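PDB 5A62: putative alpha/beta hydrolase fold protein from Candidatus Nitrososphaera gargensis, which probably hydrolyses carboxylic esters, as a carboxylesterase of the alpha/beta hydrolase fold family. Local coordinates for residues 130-135 against 224-229; 101-106 against 193-198; 38-43 against 173-178; 155-160 against 165-170; 24-29 against 264-269. One frame throughout, in Å; residues are numbered along the deposited sequence.

Contact 1: 130-135 against 224-229; sequences QEKDLE and FMRLIK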
# COMPACT_ATOMS: atom_id res chain seq x y z
N GLN A 130 0.67 7.26 12.13
CA GLN A 130 -0.71 7.67 12.15
C GLN A 130 -1.11 8.12 10.75
O GLN A 130 -0.32 8.64 9.97
CB GLN A 130 -0.88 8.81 13.18
CG GLN A 130 -0.71 8.36 14.64
CD GLN A 130 -1.63 7.19 15.06
OE1 GLN A 130 -1.20 6.07 15.32
NE2 GLN A 130 -2.93 7.47 15.08
N GLU A 131 -2.40 8.01 10.41
CA GLU A 131 -2.86 8.47 9.11
C GLU A 131 -2.47 9.90 8.85
O GLU A 131 -2.10 10.24 7.73
CB GLU A 131 -4.41 8.35 8.93
CG GLU A 131 -4.84 6.95 8.76
CD GLU A 131 -6.35 6.81 8.53
OE1 GLU A 131 -7.01 7.76 8.07
OE2 GLU A 131 -6.73 5.73 8.83
N LYS A 132 -2.59 10.79 9.85
CA LYS A 132 -2.28 12.15 9.65
C LYS A 132 -0.82 12.35 9.22
O LYS A 132 -0.52 13.24 8.47
CB LYS A 132 -2.61 12.95 10.94
CG LYS A 132 -1.69 12.59 12.07
CD LYS A 132 -1.83 13.41 13.35
CE LYS A 132 -0.84 12.81 14.36
NZ LYS A 132 -0.63 13.65 15.60
N ASP A 133 0.07 11.46 9.66
CA ASP A 133 1.50 11.55 9.31
C ASP A 133 1.75 11.33 7.82
O ASP A 133 2.76 11.80 7.26
CB ASP A 133 2.30 10.51 10.07
CG ASP A 133 2.23 10.63 11.59
OD1 ASP A 133 2.03 11.78 12.08
OD2 ASP A 133 2.39 9.58 12.23
N LEU A 134 0.86 10.56 7.20
CA LEU A 134 1.04 10.21 5.79
C LEU A 134 0.17 11.05 4.84
O LEU A 134 0.26 10.92 3.63
CB LEU A 134 0.72 8.73 5.58
CG LEU A 134 1.59 7.78 6.36
CD1 LEU A 134 1.29 6.35 6.01
CD2 LEU A 134 3.05 8.05 6.15
N GLU A 135 -0.63 11.97 5.38
CA GLU A 135 -1.50 12.77 4.52
C GLU A 135 -0.76 13.56 3.49
O GLU A 135 -1.21 13.70 2.38
CB GLU A 135 -2.42 13.68 5.37
CG GLU A 135 -3.65 14.15 4.60
CD GLU A 135 -4.61 12.99 4.20
OE1 GLU A 135 -4.63 11.93 4.93
OE2 GLU A 135 -5.39 13.14 3.18
N PHE A 224 9.00 12.08 13.35
CA PHE A 224 9.93 11.09 13.94
C PHE A 224 10.29 11.39 15.35
O PHE A 224 10.51 10.47 16.11
CB PHE A 224 11.14 10.82 13.02
CG PHE A 224 10.73 10.02 11.83
CD1 PHE A 224 10.44 8.67 11.96
CD2 PHE A 224 10.53 10.61 10.62
CE1 PHE A 224 10.04 7.92 10.89
CE2 PHE A 224 10.13 9.86 9.52
CZ PHE A 224 9.89 8.51 9.66
N MET A 225 10.29 12.65 15.79
CA MET A 225 10.44 12.92 17.24
C MET A 225 9.37 12.26 18.03
O MET A 225 9.60 11.65 19.04
CB MET A 225 10.46 14.42 17.54
CG MET A 225 11.77 15.08 17.18
SD MET A 225 13.12 14.73 18.31
CE MET A 225 12.64 15.79 19.68
N ARG A 226 8.14 12.39 17.55
CA ARG A 226 7.02 11.83 18.27
C ARG A 226 7.12 10.29 18.28
O ARG A 226 6.96 9.61 19.32
CB ARG A 226 5.71 12.27 17.66
CG ARG A 226 4.53 11.86 18.54
CD ARG A 226 3.19 12.01 17.82
NE ARG A 226 2.98 10.86 16.94
CZ ARG A 226 2.84 10.88 15.60
NH1 ARG A 226 2.95 11.95 14.88
NH2 ARG A 226 2.57 9.72 15.03
N LEU A 227 7.36 9.67 17.12
CA LEU A 227 7.46 8.24 17.07
C LEU A 227 8.62 7.67 17.85
O LEU A 227 8.45 6.62 18.45
CB LEU A 227 7.48 7.80 15.60
CG LEU A 227 6.25 8.06 14.76
CD1 LEU A 227 6.51 7.69 13.31
CD2 LEU A 227 5.03 7.36 15.25
N ILE A 228 9.77 8.31 17.82
CA ILE A 228 10.90 7.78 18.54
C ILE A 228 10.75 7.97 19.99
O ILE A 228 11.16 7.10 20.76
CB ILE A 228 12.23 8.29 17.95
CG1 ILE A 228 13.30 7.20 18.16
CG2 ILE A 228 12.57 9.68 18.40
CD1 ILE A 228 13.10 5.95 17.38
N LYS A 229 10.12 9.03 20.44
CA LYS A 229 9.82 9.19 21.85
C LYS A 229 8.87 8.13 22.35
O LYS A 229 9.03 7.51 23.42
CB LYS A 229 9.31 10.60 22.12
CG LYS A 229 10.50 11.55 22.16
CD LYS A 229 10.14 12.97 22.56
CE LYS A 229 9.96 13.86 21.33
NZ LYS A 229 9.40 15.21 21.64
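Arg-226 reaches out from helix 222-234 to grip the carboxylate of Asp-133 end-on, one nitrogen to each oxygen. From CB, which points at segment 130-135, the chain runs out with CG anti to the backbone N (chi1 -171°) and bends at CD, turning the NH1/NH2 edge of the guanidinium to the acid. NE turns back toward Glu-230 in a long, weak ion pair. NH1 donates to Asp-133 OD1 at 3.0 Å. It also lies 3.9 Å from Lys-132 CE, which covers one face of the guanidinium. NH2 gives the straighter bond, 2.8 Å to Asp-133 OD2 on its syn lone pair, while Gln-130 CG approaches it obliquely at 3.6 Å. Carboxylate and guanidinium are nearly coplanar, 21° apart. OD2 of Asp-133 takes a second donor, the backbone N of Gln-130 at 2.9 Å, which comes from above the carboxylate plane at the start of the short, weakly bonded helix about 131-134, so the acid is held from its own segment as well as across the contact. Lys-132 NZ sits 4.0 Å from Arg-226 NH1, and the nearby carboxylate probably offsets this pairing of like charges. The whole is a bidentate salt bridge joining the helical insertion after strand 116-122 to a helix flanking the central sheet of an alpha/beta hydrolase fold.

Contact 2: 101-106 against 193-198; sequences GGIISS and VALYTI
With CG1 beside the backbone N (chi1 -41°) and the chain extended beyond it, Ile-103 sends CD1 out from helix 100-111 to meet Ile-198, whose CG1 lies likewise beside its own N (chi1 -64°). The two side chains cross at about a right angle. Ile-103 CD1 packs on Ile-198 CD1 at 3.9 Å, and the CG2 branch of Ile-103 reaches the same Ile-198 methyl at 4.1 Å, so that methyl sits against both limbs of the fork; this holds for one of two modelled conformers of Ile-103. Leu-195 starts off to one side, but its tip swings in, leaving its CD2 4.3 Å from Ile-103 CD1. No polar bond crosses the contact. The hydroxyls instead turn back on their own backbones: Thr-197 OG1 donates to Ala-194 O at 2.7 Å, a carbonyl that also receives Thr-197 N, and Ser-105 OG donates to Gly-102 O at 2.8 Å. Gly-101 belongs to a GxSxG pattern consistent with the nucleophile elbow of this family. An acetate ion, probably from the crystallisation liquor, lies about 4 Å from the side chain of Leu-195. Tyr-196 packs on Thr-197 of the second subunit, and Thr-197 on Tyr-196 of that subunit. Around this apolar core, Ile-104 and Ile-198 both pack on helix 74-87, Ser-105 and Ser-106 lie against strand 116-122, and Leu-195 rests on helix 136-147.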
# COMPACT_ATOMS: atom_id res chain seq x y z
N GLY A 101 14.59 3.56 5.70
CA GLY A 101 15.76 2.65 6.00
C GLY A 101 15.79 2.25 7.44
O GLY A 101 16.17 1.13 7.78
N GLY A 102 15.38 3.11 8.32
CA GLY A 102 15.25 2.86 9.78
C GLY A 102 14.16 1.88 10.09
O GLY A 102 14.30 0.93 10.87
N ILE A 103 13.01 2.02 9.42
CA ILE A 103 11.96 1.11 9.55
C ILE A 103 12.36 -0.32 9.07
O ILE A 103 12.14 -1.35 9.72
CB ILE A 103 10.72 1.62 8.75
CG1 ILE A 103 10.58 3.14 8.96
CG2 ILE A 103 9.62 0.78 9.27
CD1 ILE A 103 9.36 3.82 8.31
N ILE A 104 12.97 -0.35 7.89
CA ILE A 104 13.46 -1.59 7.35
C ILE A 104 14.44 -2.26 8.36
O ILE A 104 14.33 -3.45 8.57
CB ILE A 104 14.14 -1.35 5.98
CG1 ILE A 104 13.06 -0.97 4.95
CG2 ILE A 104 14.96 -2.56 5.56
CD1 ILE A 104 13.63 -0.35 3.69
N SER A 105 15.38 -1.47 8.91
CA SER A 105 16.34 -2.04 9.84
C SER A 105 15.65 -2.66 11.02
O SER A 105 16.08 -3.73 11.50
CB SER A 105 17.39 -1.04 10.30
OG SER A 105 16.92 -0.04 11.19
N SER A 106 14.59 -2.00 11.52
CA SER A 106 13.90 -2.51 12.67
C SER A 106 13.16 -3.81 12.39
O SER A 106 13.21 -4.76 13.19
CB SER A 106 13.02 -1.40 13.24
OG SER A 106 11.87 -1.18 12.46
N VAL A 193 3.32 4.36 -0.67
CA VAL A 193 2.18 3.48 -0.42
C VAL A 193 2.59 2.38 0.61
O VAL A 193 1.83 2.00 1.48
CB VAL A 193 1.64 2.91 -1.73
CG1 VAL A 193 0.67 1.76 -1.46
CG2 VAL A 193 1.00 4.01 -2.56
N ALA A 194 3.80 1.83 0.45
CA ALA A 194 4.27 0.77 1.32
C ALA A 194 4.28 1.18 2.77
O ALA A 194 4.24 0.33 3.66
CB ALA A 194 5.61 0.25 0.89
N LEU A 195 4.40 2.46 3.04
CA LEU A 195 4.41 2.89 4.45
C LEU A 195 3.15 2.48 5.17
O LEU A 195 3.17 2.32 6.39
CB LEU A 195 4.61 4.42 4.55
CG LEU A 195 5.95 4.91 3.96
CD1 LEU A 195 5.98 6.40 4.04
CD2 LEU A 195 7.13 4.28 4.66
N TYR A 196 2.05 2.36 4.49
CA TYR A 196 0.80 1.89 5.14
C TYR A 196 0.81 0.45 5.57
O TYR A 196 -0.05 -0.02 6.31
CB TYR A 196 -0.39 2.06 4.19
CG TYR A 196 -0.83 3.48 3.97
CD1 TYR A 196 -1.77 4.04 4.80
CD2 TYR A 196 -0.38 4.26 2.92
CE1 TYR A 196 -2.18 5.34 4.64
CE2 TYR A 196 -0.85 5.53 2.74
CZ TYR A 196 -1.74 6.07 3.62
OH TYR A 196 -2.19 7.38 3.42
N THR A 197 1.80 -0.30 5.08
CA THR A 197 1.87 -1.75 5.31
C THR A 197 2.82 -2.11 6.42
O THR A 197 3.05 -3.32 6.66
CB THR A 197 2.27 -2.52 4.03
OG1 THR A 197 3.65 -2.28 3.76
CG2 THR A 197 1.47 -2.06 2.88
N ILE A 198 3.33 -1.12 7.17
CA ILE A 198 4.21 -1.43 8.33
C ILE A 198 3.34 -2.16 9.39
O ILE A 198 2.26 -1.63 9.69
CB ILE A 198 4.73 -0.16 8.94
CG1 ILE A 198 5.63 0.60 7.95
CG2 ILE A 198 5.45 -0.45 10.23
CD1 ILE A 198 5.86 2.03 8.40

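Contact 3: 38-43 against 173-178; sequences IWDYEI and ADFFRE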
# COMPACT_ATOMS: atom_id res chain seq x y z
N ILE A 38 23.48 9.51 -1.57
CA ILE A 38 23.28 10.27 -0.35
C ILE A 38 24.32 9.90 0.68
O ILE A 38 24.47 10.63 1.64
CB ILE A 38 21.84 10.03 0.19
CG1 ILE A 38 21.29 11.28 0.89
CG2 ILE A 38 21.72 8.81 1.08
CD1 ILE A 38 19.85 11.16 1.35
N TRP A 39 25.04 8.79 0.49
CA TRP A 39 25.94 8.18 1.49
C TRP A 39 27.40 8.40 1.18
O TRP A 39 28.30 7.80 1.80
CB TRP A 39 25.66 6.68 1.66
CG TRP A 39 24.35 6.28 2.21
CD1 TRP A 39 23.43 5.35 1.68
CD2 TRP A 39 23.81 6.61 3.51
NE1 TRP A 39 22.38 5.21 2.51
CE2 TRP A 39 22.59 5.91 3.66
CE3 TRP A 39 24.23 7.41 4.56
CZ2 TRP A 39 21.83 6.01 4.77
CZ3 TRP A 39 23.48 7.49 5.67
CH2 TRP A 39 22.24 6.80 5.76
N ASP A 40 27.72 9.28 0.25
CA ASP A 40 29.11 9.40 -0.20
C ASP A 40 30.09 9.63 0.94
O ASP A 40 31.10 8.92 1.09
CB ASP A 40 29.22 10.50 -1.29
CG ASP A 40 28.64 11.95 -0.90
OD1 ASP A 40 28.05 12.20 0.20
OD2 ASP A 40 28.81 12.87 -1.75
N TYR A 41 29.79 10.63 1.74
CA TYR A 41 30.61 10.96 2.85
C TYR A 41 30.72 9.83 3.85
O TYR A 41 31.80 9.49 4.34
CB TYR A 41 30.10 12.20 3.58
CG TYR A 41 30.86 12.57 4.83
CD1 TYR A 41 32.14 13.10 4.74
CD2 TYR A 41 30.35 12.31 6.08
CE1 TYR A 41 32.87 13.40 5.88
CE2 TYR A 41 31.06 12.62 7.22
CZ TYR A 41 32.30 13.21 7.10
OH TYR A 41 33.01 13.48 8.27
N GLU A 42 29.60 9.23 4.17
CA GLU A 42 29.57 8.20 5.16
C GLU A 42 30.36 6.97 4.71
O GLU A 42 30.99 6.33 5.55
CB GLU A 42 28.11 7.75 5.45
CG GLU A 42 27.30 8.77 6.19
CD GLU A 42 26.78 9.88 5.36
OE1 GLU A 42 26.93 9.97 4.13
OE2 GLU A 42 26.10 10.75 5.99
N ILE A 43 30.30 6.59 3.44
CA ILE A 43 31.06 5.43 2.96
C ILE A 43 32.55 5.71 3.19
O ILE A 43 33.23 4.85 3.78
CB ILE A 43 30.73 5.14 1.51
CG1 ILE A 43 29.30 4.60 1.39
CG2 ILE A 43 31.75 4.17 0.93
CD1 ILE A 43 28.72 4.56 -0.00
N ALA A 173 20.51 22.15 -1.03
CA ALA A 173 19.46 22.00 -2.00
C ALA A 173 19.87 21.28 -3.25
O ALA A 173 19.15 20.42 -3.77
CB ALA A 173 18.85 23.35 -2.33
N ASP A 174 21.05 21.63 -3.77
CA ASP A 174 21.46 21.07 -4.98
C ASP A 174 21.88 19.61 -4.82
O ASP A 174 21.64 18.82 -5.74
CB ASP A 174 22.62 21.92 -5.57
CG ASP A 174 22.15 23.15 -6.18
OD1 ASP A 174 20.99 23.36 -6.48
OD2 ASP A 174 23.03 24.03 -6.45
N PHE A 175 22.46 19.25 -3.70
CA PHE A 175 22.74 17.85 -3.37
C PHE A 175 21.42 17.04 -3.28
O PHE A 175 21.28 16.00 -3.96
CB PHE A 175 23.52 17.82 -2.09
CG PHE A 175 23.85 16.45 -1.53
CD1 PHE A 175 24.12 15.37 -2.33
CD2 PHE A 175 23.91 16.28 -0.16
CE1 PHE A 175 24.48 14.13 -1.74
CE2 PHE A 175 24.21 15.04 0.39
CZ PHE A 175 24.52 13.98 -0.43
N PHE A 176 20.43 17.60 -2.61
CA PHE A 176 19.14 16.98 -2.59
C PHE A 176 18.57 16.78 -3.98
O PHE A 176 18.05 15.70 -4.31
CB PHE A 176 18.16 17.79 -1.74
CG PHE A 176 16.76 17.28 -1.77
CD1 PHE A 176 16.36 16.31 -0.93
CD2 PHE A 176 15.87 17.81 -2.66
CE1 PHE A 176 15.06 15.84 -0.97
CE2 PHE A 176 14.55 17.36 -2.68
CZ PHE A 176 14.20 16.36 -1.83
N ARG A 177 18.63 17.79 -4.85
CA ARG A 177 18.15 17.65 -6.23
C ARG A 177 18.80 16.50 -6.93
O ARG A 177 18.10 15.68 -7.54
CB ARG A 177 18.45 18.88 -7.08
CG ARG A 177 17.57 20.06 -6.77
CD ARG A 177 17.92 21.28 -7.65
NE ARG A 177 16.98 22.39 -7.45
CZ ARG A 177 17.19 23.42 -6.63
NH1 ARG A 177 18.31 23.53 -5.93
NH2 ARG A 177 16.25 24.36 -6.48
N GLU A 178 20.13 16.47 -6.86
CA GLU A 178 20.93 15.40 -7.48
C GLU A 178 20.35 14.07 -7.10
O GLU A 178 19.98 13.29 -8.02
CB GLU A 178 22.44 15.48 -7.15
CG GLU A 178 23.31 14.55 -8.06
CD GLU A 178 23.71 15.11 -9.44
OE1 GLU A 178 22.86 15.70 -10.19
OE2 GLU A 178 24.91 14.89 -9.84
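Phe-175 pushes the far end of its ring against the turn that leads into helix 40-48, with CG anti to the backbone N (chi1 177°) so that the ring projects from helix 170-180. Its tight side is the backbone of Ile-38: CZ of Phe-175 lies 3.9 Å from Ile-38 CA, and Ile-38 O is equally near that CZ. Side chain to side chain the fit is slacker, 4.4 Å from Ile-38 CG1 to Phe-175 CZ. Both residues also rest on Ile-252 of helix 250-253. Helix 40-48 belongs to the beta-alpha-beta crossover linking strands 25-29 and 52-56 of the central sheet, and Trp-39 occupies its N-cap position; the contact thus joins this core unit to the helical insertion that carries 170-180. CG2 of Ile-38 lies over one face of the Trp-39 ring, 3.7 Å above its plane. On the solvent side, Asp-40 and Phe-175 slide past each other in opposite directions, their flat groups 25° apart. Asp-40 OD1 is 4.0 Å from Phe-175 CZ in the conformer described, one of two, and turns back to receive a weak bond from Tyr-41 N.

Contact 4: 155-160 against 165-170; sequences HKLVSL and DLFADK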
# COMPACT_ATOMS: atom_id res chain seq x y z
N HIS A 155 9.27 21.60 -5.92
CA HIS A 155 8.23 21.93 -4.93
C HIS A 155 8.62 21.65 -3.51
O HIS A 155 8.23 22.42 -2.60
CB HIS A 155 6.93 21.20 -5.28
CG HIS A 155 6.22 21.80 -6.44
ND1 HIS A 155 5.37 22.88 -6.31
CD2 HIS A 155 6.17 21.42 -7.73
CE1 HIS A 155 4.90 23.19 -7.51
NE2 HIS A 155 5.36 22.32 -8.39
N LYS A 156 9.38 20.59 -3.28
CA LYS A 156 9.87 20.26 -1.94
C LYS A 156 10.89 21.31 -1.44
O LYS A 156 10.91 21.61 -0.27
CB LYS A 156 10.49 18.90 -1.89
CG LYS A 156 9.42 17.82 -2.04
CD LYS A 156 10.02 16.44 -1.97
CE LYS A 156 10.48 16.06 -0.60
NZ LYS A 156 9.25 15.72 0.20
N LEU A 157 11.63 21.86 -2.38
CA LEU A 157 12.72 22.75 -2.02
C LEU A 157 12.24 24.14 -1.68
O LEU A 157 12.93 24.84 -0.99
CB LEU A 157 13.71 22.77 -3.14
CG LEU A 157 14.59 21.54 -3.21
CD1 LEU A 157 15.40 21.43 -4.48
CD2 LEU A 157 15.56 21.43 -2.03
N VAL A 158 11.10 24.60 -2.18
CA VAL A 158 10.60 25.95 -1.87
C VAL A 158 9.35 25.94 -0.98
O VAL A 158 8.43 25.20 -1.19
CB VAL A 158 10.20 26.62 -3.18
CG1 VAL A 158 9.70 28.02 -2.93
CG2 VAL A 158 11.36 26.60 -4.14
N SER A 159 9.29 26.78 0.04
CA SER A 159 8.12 26.82 0.94
C SER A 159 7.70 28.30 1.00
O SER A 159 8.32 29.15 1.70
CB SER A 159 8.53 26.16 2.25
OG SER A 159 9.53 25.14 1.97
N LEU A 160 6.72 28.61 0.15
CA LEU A 160 6.21 29.95 0.08
C LEU A 160 5.52 30.26 1.39
O LEU A 160 5.72 31.35 1.97
CB LEU A 160 5.22 30.04 -1.11
CG LEU A 160 5.86 29.96 -2.46
CD1 LEU A 160 4.88 30.29 -3.55
CD2 LEU A 160 7.04 30.92 -2.54
N ASP A 165 12.86 27.75 3.54
CA ASP A 165 12.92 26.69 2.55
C ASP A 165 13.39 25.46 3.26
O ASP A 165 13.86 25.49 4.36
CB ASP A 165 13.87 27.05 1.45
CG ASP A 165 13.29 28.09 0.50
OD1 ASP A 165 12.10 28.47 0.67
OD2 ASP A 165 14.01 28.48 -0.43
N LEU A 166 13.27 24.34 2.57
CA LEU A 166 13.73 23.09 3.11
C LEU A 166 15.22 23.13 3.55
O LEU A 166 15.55 22.62 4.60
CB LEU A 166 13.56 21.99 2.06
CG LEU A 166 13.79 20.54 2.52
CD1 LEU A 166 12.90 20.16 3.68
CD2 LEU A 166 13.52 19.61 1.40
N PHE A 167 16.11 23.72 2.76
CA PHE A 167 17.51 23.88 3.12
C PHE A 167 17.84 25.34 3.03
O PHE A 167 17.48 26.01 2.02
CB PHE A 167 18.41 23.09 2.17
CG PHE A 167 18.07 21.63 2.10
CD1 PHE A 167 18.40 20.80 3.18
CD2 PHE A 167 17.41 21.08 1.04
CE1 PHE A 167 18.06 19.46 3.17
CE2 PHE A 167 17.05 19.74 1.03
CZ PHE A 167 17.36 18.92 2.10
N ALA A 168 18.61 25.79 3.98
CA ALA A 168 19.07 27.19 3.96
C ALA A 168 20.19 27.47 2.94
O ALA A 168 20.27 28.55 2.40
CB ALA A 168 19.57 27.56 5.34
N ASP A 169 21.02 26.45 2.68
CA ASP A 169 22.22 26.50 1.86
C ASP A 169 21.89 25.88 0.49
O ASP A 169 21.47 24.70 0.40
CB ASP A 169 23.31 25.75 2.64
CG ASP A 169 24.70 25.79 1.96
OD1 ASP A 169 24.81 26.13 0.73
OD2 ASP A 169 25.64 25.45 2.69
N LYS A 170 22.03 26.64 -0.60
CA LYS A 170 21.86 26.17 -1.98
C LYS A 170 22.68 24.95 -2.21
O LYS A 170 22.28 24.11 -3.02
CB LYS A 170 22.20 27.23 -3.07
CG LYS A 170 21.99 26.75 -4.54
CD LYS A 170 22.10 27.84 -5.61
CE LYS A 170 21.95 27.32 -7.01
NZ LYS A 170 23.04 26.44 -7.40
O HOH W 1 15.58 24.37 -0.12
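Leu-157 meets Phe-167 at its ring edge, where helix 149-157 ends and the chain doubles back toward helix 170-180, in the loop joining two consecutive helices of the helical insertion of the alpha/beta hydrolase fold. The CB of Leu-157 points away from segment 165-170, but with CG beside the backbone N (chi1 -76°) the tip returns, bringing CD2 within 3.6 Å of Phe-167 CD2, close to the ring plane. The edge being taken by this methyl, one face of the same ring is covered by its chain neighbour, Leu-166, whose CG stands 3.7 Å above the plane toward the rim. Leu-166 points its CB at segment 155-160: that atom lies 3.5 Å from Lys-156 O, against the carbonyl in the last turn of the helix, while its CD2 only loosely meets Leu-157 CD2. Val-158 is where the chain leaves helical geometry. Beyond it, Ser-159 N gives Asp-165 OD1 a straight but weak hydrogen bond of 3.3 Å, and CB of the same aspartate sits against Leu-157 O. Both Leu-157 and Phe-167 also pack on helix 170-180, so the hydrophobic side of the turn is closed by the helix it leads into, which Asp-169 caps. The last turn of the first helix is tied to the returning chain by a water, which donates to Leu-157 O at 2.8 Å and accepts from Phe-167 N at 3.0 Å.

Contact 5: 24-29 against 264-269; sequences YPLVLI and GFLAIV
Tyr-24 OH is hydrogen-bonded to both Asp-117 and Thr-94 and lies 4.0 Å from Val-269 CG1. These two polar partners belong to strands 116-122 and 93-98 of the central sheet, on which the C-terminal helix 256-272 packs in this alpha/beta hydrolase fold; the phenol therefore reaches across the ends of neighbouring strands on the side where that helix packs. CG of Tyr-24 stands anti to the backbone N (chi1 -174°), which sends the ring toward Val-269, and the two side chains cross at about a right angle. The following proline lies over one face of the ring, its CD 3.7 Å above the plane. Two residues further on, Leu-26 points off strand 25-29 at the helix. Leu-266 leaves the helix to one side, but its end bends in, and the two leucines meet tip to tip in a wholly apolar contact. Leu-46 of helix 40-48 touches both of them, so three elements converge here, and Thr-94 lies against Leu-26 and Val-269. The leucine tips meet methyl for methyl: Leu-26 CD1 is 3.9 Å from Leu-266 CD1, and Leu-26 CD2 is 3.9 Å from Leu-266 CD2.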
# COMPACT_ATOMS: atom_id res chain seq x y z
N TYR A 24 34.37 -5.73 9.81
CA TYR A 24 33.01 -5.71 10.38
C TYR A 24 32.06 -4.94 9.43
O TYR A 24 32.35 -3.81 9.06
CB TYR A 24 33.02 -5.05 11.76
CG TYR A 24 31.68 -5.15 12.43
CD1 TYR A 24 31.27 -6.30 13.06
CD2 TYR A 24 30.74 -4.13 12.26
CE1 TYR A 24 30.00 -6.43 13.61
CE2 TYR A 24 29.50 -4.24 12.80
CZ TYR A 24 29.10 -5.37 13.49
OH TYR A 24 27.82 -5.61 14.02
N PRO A 25 30.95 -5.63 9.08
CA PRO A 25 30.04 -5.06 8.06
C PRO A 25 28.94 -4.14 8.59
O PRO A 25 28.23 -4.48 9.53
CB PRO A 25 29.43 -6.28 7.46
CG PRO A 25 29.33 -7.24 8.61
CD PRO A 25 30.54 -7.00 9.42
N LEU A 26 28.86 -3.01 7.94
CA LEU A 26 27.81 -2.01 8.17
C LEU A 26 27.00 -1.92 6.90
O LEU A 26 27.55 -1.89 5.80
CB LEU A 26 28.42 -0.65 8.43
CG LEU A 26 29.36 -0.52 9.65
CD1 LEU A 26 29.86 0.87 9.83
CD2 LEU A 26 28.75 -0.99 10.93
N VAL A 27 25.68 -1.88 7.06
CA VAL A 27 24.75 -1.79 5.96
C VAL A 27 24.02 -0.47 6.02
O VAL A 27 23.43 -0.20 7.06
CB VAL A 27 23.73 -2.96 6.05
CG1 VAL A 27 22.74 -2.90 4.90
CG2 VAL A 27 24.45 -4.31 6.09
N LEU A 28 24.07 0.27 4.95
CA LEU A 28 23.48 1.61 4.85
C LEU A 28 22.22 1.53 4.05
O LEU A 28 22.23 1.05 2.91
CB LEU A 28 24.38 2.67 4.25
CG LEU A 28 25.79 2.69 4.83
CD1 LEU A 28 26.59 3.78 4.18
CD2 LEU A 28 25.81 2.92 6.28
N ILE A 29 21.11 2.05 4.60
CA ILE A 29 19.79 2.01 3.92
C ILE A 29 19.23 3.41 3.82
O ILE A 29 18.96 4.05 4.84
CB ILE A 29 18.84 1.06 4.61
CG1 ILE A 29 19.50 -0.27 4.99
CG2 ILE A 29 17.64 0.83 3.74
CD1 ILE A 29 18.54 -1.32 5.50
N GLY A 264 30.52 7.17 18.09
CA GLY A 264 30.31 6.76 19.43
C GLY A 264 29.51 5.48 19.58
O GLY A 264 29.85 4.53 20.30
N PHE A 265 28.39 5.45 18.88
CA PHE A 265 27.58 4.25 18.90
C PHE A 265 28.34 3.05 18.33
O PHE A 265 28.25 1.94 18.83
CB PHE A 265 26.33 4.47 18.01
CG PHE A 265 25.29 5.44 18.54
CD1 PHE A 265 25.28 5.93 19.86
CD2 PHE A 265 24.26 5.85 17.70
CE1 PHE A 265 24.29 6.79 20.25
CE2 PHE A 265 23.26 6.67 18.11
CZ PHE A 265 23.27 7.12 19.37
N LEU A 266 29.04 3.24 17.21
CA LEU A 266 29.74 2.15 16.58
C LEU A 266 30.88 1.65 17.50
O LEU A 266 31.17 0.48 17.46
CB LEU A 266 30.29 2.57 15.22
CG LEU A 266 29.17 2.79 14.17
CD1 LEU A 266 29.74 3.34 12.91
CD2 LEU A 266 28.49 1.48 13.88
N ALA A 267 31.44 2.54 18.30
CA ALA A 267 32.44 2.09 19.26
C ALA A 267 31.87 1.19 20.30
O ALA A 267 32.51 0.20 20.66
CB ALA A 267 33.08 3.28 19.93
N ILE A 268 30.65 1.47 20.76
CA ILE A 268 29.96 0.59 21.69
C ILE A 268 29.70 -0.74 21.06
O ILE A 268 29.91 -1.77 21.66
CB ILE A 268 28.64 1.21 22.17
CG1 ILE A 268 28.94 2.49 22.97
CG2 ILE A 268 27.75 0.21 22.90
CD1 ILE A 268 27.73 3.35 23.20
N VAL A 269 29.19 -0.74 19.81
CA VAL A 269 28.87 -1.98 19.16
C VAL A 269 30.14 -2.81 18.96
O VAL A 269 30.11 -4.03 19.19
CB VAL A 269 28.22 -1.73 17.78
CG1 VAL A 269 28.05 -3.05 17.04
CG2 VAL A 269 26.92 -0.97 17.95

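Overall arrangement
From the N terminus, strand 25-29 opens the widest loop, which contact 5 closes only at the C-terminal helix 256-272; the other four contacts fall within it. Contacts 3, 2 and 1 open in that order, at 38-43, 101-106 and 130-135, and close in the same order, at 173-178, 193-198 and 224-229, so each crosses the other two. Contact 4, the short turn between helices 149-157 and 170-180, lies inside all of these loops. Contact 5 ties the sheet to its flanking helix, whereas contacts 1, 2 and 3 fasten the helical insertion to the core. Contacts 3 and 4 touch through Phe-176 and Phe-167, contacts 2 and 5 through Gly-101 and Ile-29.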